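Local coordinates for polyketide synthase type I (Bacillus amyloliquefaciens, PDB 5KKU), which contains an N-terminal dehydratase domain of the difficidin assembly line, which probably removes water from beta-hydroxyacyl intermediates carried on the synthase, at residues E154-E162 and F190-A199. Numbering follows the deposited sequence.
Sequences EHGEFMKNE and FKAHPAFLDA
M159 passes A195 with their CA atoms 4.8 Å apart, where the turn after strand 153-155 lies against the start of helix 194-200. The contact lies in the C-terminal half of the double-hotdog dehydratase fold, and the helix carries D198, the predicted proton donor. H155 and D198 approach from opposite directions. H155 NE2 donates to D198 OD2 at 2.7 Å, with an N-H...O angle of 154°. The oxygen lies close to the imidazole plane and is met nearly along its C-O axis. H155 also packs edge-to-face with H25, the predicted proton acceptor from the N-terminal hotdog, so the contact reaches both predicted active-site residues. The M159 side chain bends at chi2 and chi3 and crosses D198 at about a right angle, with M159 CE 3.7 Å from D198 CB and M159 SD 4.0 Å from A195 CB. A195 CB also packs against the backbone, 3.5 Å from F158 O. Further on, the N161 amide group packs against A199 CB, next to the F196 ring. F158 has CG anti to its backbone N (chi1 -171°), and its ring reaches H193 obliquely, with CE1 of F158 3.6 Å from CE1 of H193. H193 is the N-cap of the helix. Its NE2 donates to A183 O, which helps fix the ring's rotation, while A195 N, lying in the plane of the H193 ring, donates to H193 ND1 at 3.2 Å.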
# COMPACT_ATOMS: atom_id res chain seq x y z
N GLU A 154 7.72 -11.51 -5.53
CA GLU A 154 8.49 -11.04 -6.63
C GLU A 154 7.93 -9.83 -7.32
O GLU A 154 6.90 -9.87 -7.94
CB GLU A 154 8.76 -12.14 -7.64
CG GLU A 154 9.54 -13.32 -7.14
CD GLU A 154 11.05 -13.12 -7.02
OE1 GLU A 154 11.68 -12.49 -7.87
OE2 GLU A 154 11.61 -13.65 -6.08
N HIS A 155 8.65 -8.74 -7.25
CA HIS A 155 8.24 -7.56 -7.92
C HIS A 155 8.78 -7.50 -9.33
O HIS A 155 9.94 -7.70 -9.54
CB HIS A 155 8.72 -6.34 -7.17
CG HIS A 155 7.97 -6.06 -5.92
ND1 HIS A 155 8.29 -6.63 -4.72
CD2 HIS A 155 6.94 -5.23 -5.68
CE1 HIS A 155 7.49 -6.16 -3.80
NE2 HIS A 155 6.66 -5.32 -4.35
N GLY A 156 7.91 -7.26 -10.28
CA GLY A 156 8.25 -6.96 -11.64
C GLY A 156 8.42 -5.50 -12.01
O GLY A 156 8.31 -4.66 -11.19
N GLU A 157 8.69 -5.22 -13.26
CA GLU A 157 8.94 -3.88 -13.76
C GLU A 157 8.07 -2.75 -13.24
O GLU A 157 8.60 -1.78 -12.76
CB GLU A 157 9.03 -3.89 -15.28
CG GLU A 157 8.89 -2.57 -15.99
CD GLU A 157 9.43 -2.58 -17.42
OE1 GLU A 157 9.40 -3.59 -18.11
OE2 GLU A 157 9.91 -1.54 -17.87
N PHE A 158 6.77 -2.89 -13.35
CA PHE A 158 5.88 -1.90 -12.92
C PHE A 158 5.86 -1.79 -11.42
O PHE A 158 5.63 -0.76 -10.89
CB PHE A 158 4.52 -2.35 -13.39
CG PHE A 158 3.45 -1.36 -13.24
CD1 PHE A 158 2.83 -1.19 -12.06
CD2 PHE A 158 3.02 -0.64 -14.32
CE1 PHE A 158 1.83 -0.29 -11.94
CE2 PHE A 158 2.01 0.26 -14.21
CZ PHE A 158 1.41 0.43 -13.02
N MET A 159 6.01 -2.81 -10.65
CA MET A 159 5.92 -2.58 -9.22
C MET A 159 7.23 -2.38 -8.51
O MET A 159 7.25 -1.96 -7.39
CB MET A 159 5.18 -3.70 -8.57
CG MET A 159 3.74 -3.74 -8.96
SD MET A 159 2.79 -2.35 -8.41
CE MET A 159 2.75 -2.63 -6.69
N LYS A 160 8.32 -2.66 -9.16
CA LYS A 160 9.58 -2.54 -8.43
C LYS A 160 10.17 -1.14 -8.54
O LYS A 160 10.45 -0.69 -9.58
CB LYS A 160 10.54 -3.62 -8.85
CG LYS A 160 11.99 -3.49 -8.48
CD LYS A 160 12.70 -4.76 -8.85
CE LYS A 160 14.17 -4.76 -8.50
NZ LYS A 160 14.38 -5.25 -7.15
N ASN A 161 10.27 -0.43 -7.44
CA ASN A 161 10.83 0.91 -7.41
C ASN A 161 12.37 0.93 -7.47
O ASN A 161 13.02 0.06 -6.95
CB ASN A 161 10.46 1.64 -6.14
CG ASN A 161 8.99 2.00 -6.02
OD1 ASN A 161 8.13 1.34 -6.47
ND2 ASN A 161 8.75 3.04 -5.34
N GLU A 162 12.95 1.96 -8.06
CA GLU A 162 14.38 2.18 -8.06
C GLU A 162 14.78 3.24 -7.07
O GLU A 162 14.15 4.26 -6.98
CB GLU A 162 14.92 2.56 -9.43
CG GLU A 162 14.86 1.51 -10.51
CD GLU A 162 15.68 0.29 -10.23
OE1 GLU A 162 16.68 0.37 -9.57
OE2 GLU A 162 15.35 -0.79 -10.68
N PHE A 190 -3.13 7.67 -11.87
CA PHE A 190 -3.49 7.28 -10.53
C PHE A 190 -3.68 8.50 -9.65
O PHE A 190 -3.19 9.57 -9.95
CB PHE A 190 -2.44 6.35 -9.94
CG PHE A 190 -2.42 4.98 -10.55
CD1 PHE A 190 -3.41 4.09 -10.29
CD2 PHE A 190 -1.39 4.59 -11.38
CE1 PHE A 190 -3.39 2.83 -10.83
CE2 PHE A 190 -1.37 3.34 -11.93
CZ PHE A 190 -2.38 2.46 -11.67
N LYS A 191 -4.42 8.39 -8.57
CA LYS A 191 -4.43 9.37 -7.53
C LYS A 191 -3.24 9.16 -6.60
O LYS A 191 -2.65 10.11 -6.14
CB LYS A 191 -5.67 9.23 -6.68
CG LYS A 191 -6.94 9.76 -7.27
CD LYS A 191 -6.91 11.25 -7.43
CE LYS A 191 -7.95 11.72 -8.40
NZ LYS A 191 -8.54 13.02 -8.07
N ALA A 192 -2.86 7.92 -6.37
CA ALA A 192 -1.69 7.56 -5.61
C ALA A 192 -1.28 6.28 -6.29
O ALA A 192 -2.04 5.37 -6.41
CB ALA A 192 -1.98 7.52 -4.14
N HIS A 193 -0.08 6.23 -6.81
CA HIS A 193 0.42 5.16 -7.61
C HIS A 193 0.64 4.00 -6.65
O HIS A 193 1.36 4.12 -5.70
CB HIS A 193 1.73 5.55 -8.29
CG HIS A 193 2.09 4.77 -9.52
ND1 HIS A 193 2.37 3.43 -9.52
CD2 HIS A 193 2.27 5.17 -10.79
CE1 HIS A 193 2.69 3.04 -10.73
NE2 HIS A 193 2.61 4.07 -11.52
N PRO A 194 0.05 2.88 -6.98
CA PRO A 194 0.17 1.68 -6.18
C PRO A 194 1.59 1.23 -6.01
O PRO A 194 1.91 0.75 -4.97
CB PRO A 194 -0.64 0.69 -6.96
CG PRO A 194 -1.69 1.49 -7.55
CD PRO A 194 -1.05 2.77 -7.92
N ALA A 195 2.41 1.38 -7.03
CA ALA A 195 3.81 1.06 -6.92
C ALA A 195 4.49 1.84 -5.81
O ALA A 195 5.18 1.30 -5.03
CB ALA A 195 4.53 1.26 -8.22
N PHE A 196 4.26 3.14 -5.77
CA PHE A 196 4.73 3.98 -4.72
C PHE A 196 4.21 3.56 -3.36
O PHE A 196 4.97 3.48 -2.44
CB PHE A 196 4.39 5.43 -4.98
CG PHE A 196 5.39 6.18 -5.81
CD1 PHE A 196 6.73 5.93 -5.72
CD2 PHE A 196 4.97 7.17 -6.66
CE1 PHE A 196 7.63 6.61 -6.47
CE2 PHE A 196 5.85 7.86 -7.42
CZ PHE A 196 7.18 7.58 -7.32
N LEU A 197 2.92 3.26 -3.26
CA LEU A 197 2.28 2.86 -2.04
C LEU A 197 2.86 1.55 -1.51
O LEU A 197 3.20 1.46 -0.37
CB LEU A 197 0.76 2.78 -2.23
CG LEU A 197 -0.06 4.04 -2.47
CD1 LEU A 197 -1.52 3.75 -2.39
CD2 LEU A 197 0.28 5.12 -1.48
N ASP A 198 2.95 0.52 -2.34
CA ASP A 198 3.55 -0.75 -2.00
C ASP A 198 4.96 -0.63 -1.45
O ASP A 198 5.22 -1.09 -0.41
CB ASP A 198 3.51 -1.65 -3.21
CG ASP A 198 3.99 -3.03 -2.95
OD1 ASP A 198 3.38 -3.78 -2.22
OD2 ASP A 198 4.99 -3.39 -3.49
N ALA A 199 5.84 0.01 -2.19
CA ALA A 199 7.20 0.21 -1.74
C ALA A 199 7.30 0.97 -0.44
O ALA A 199 8.20 0.73 0.31
CB ALA A 199 8.04 0.88 -2.79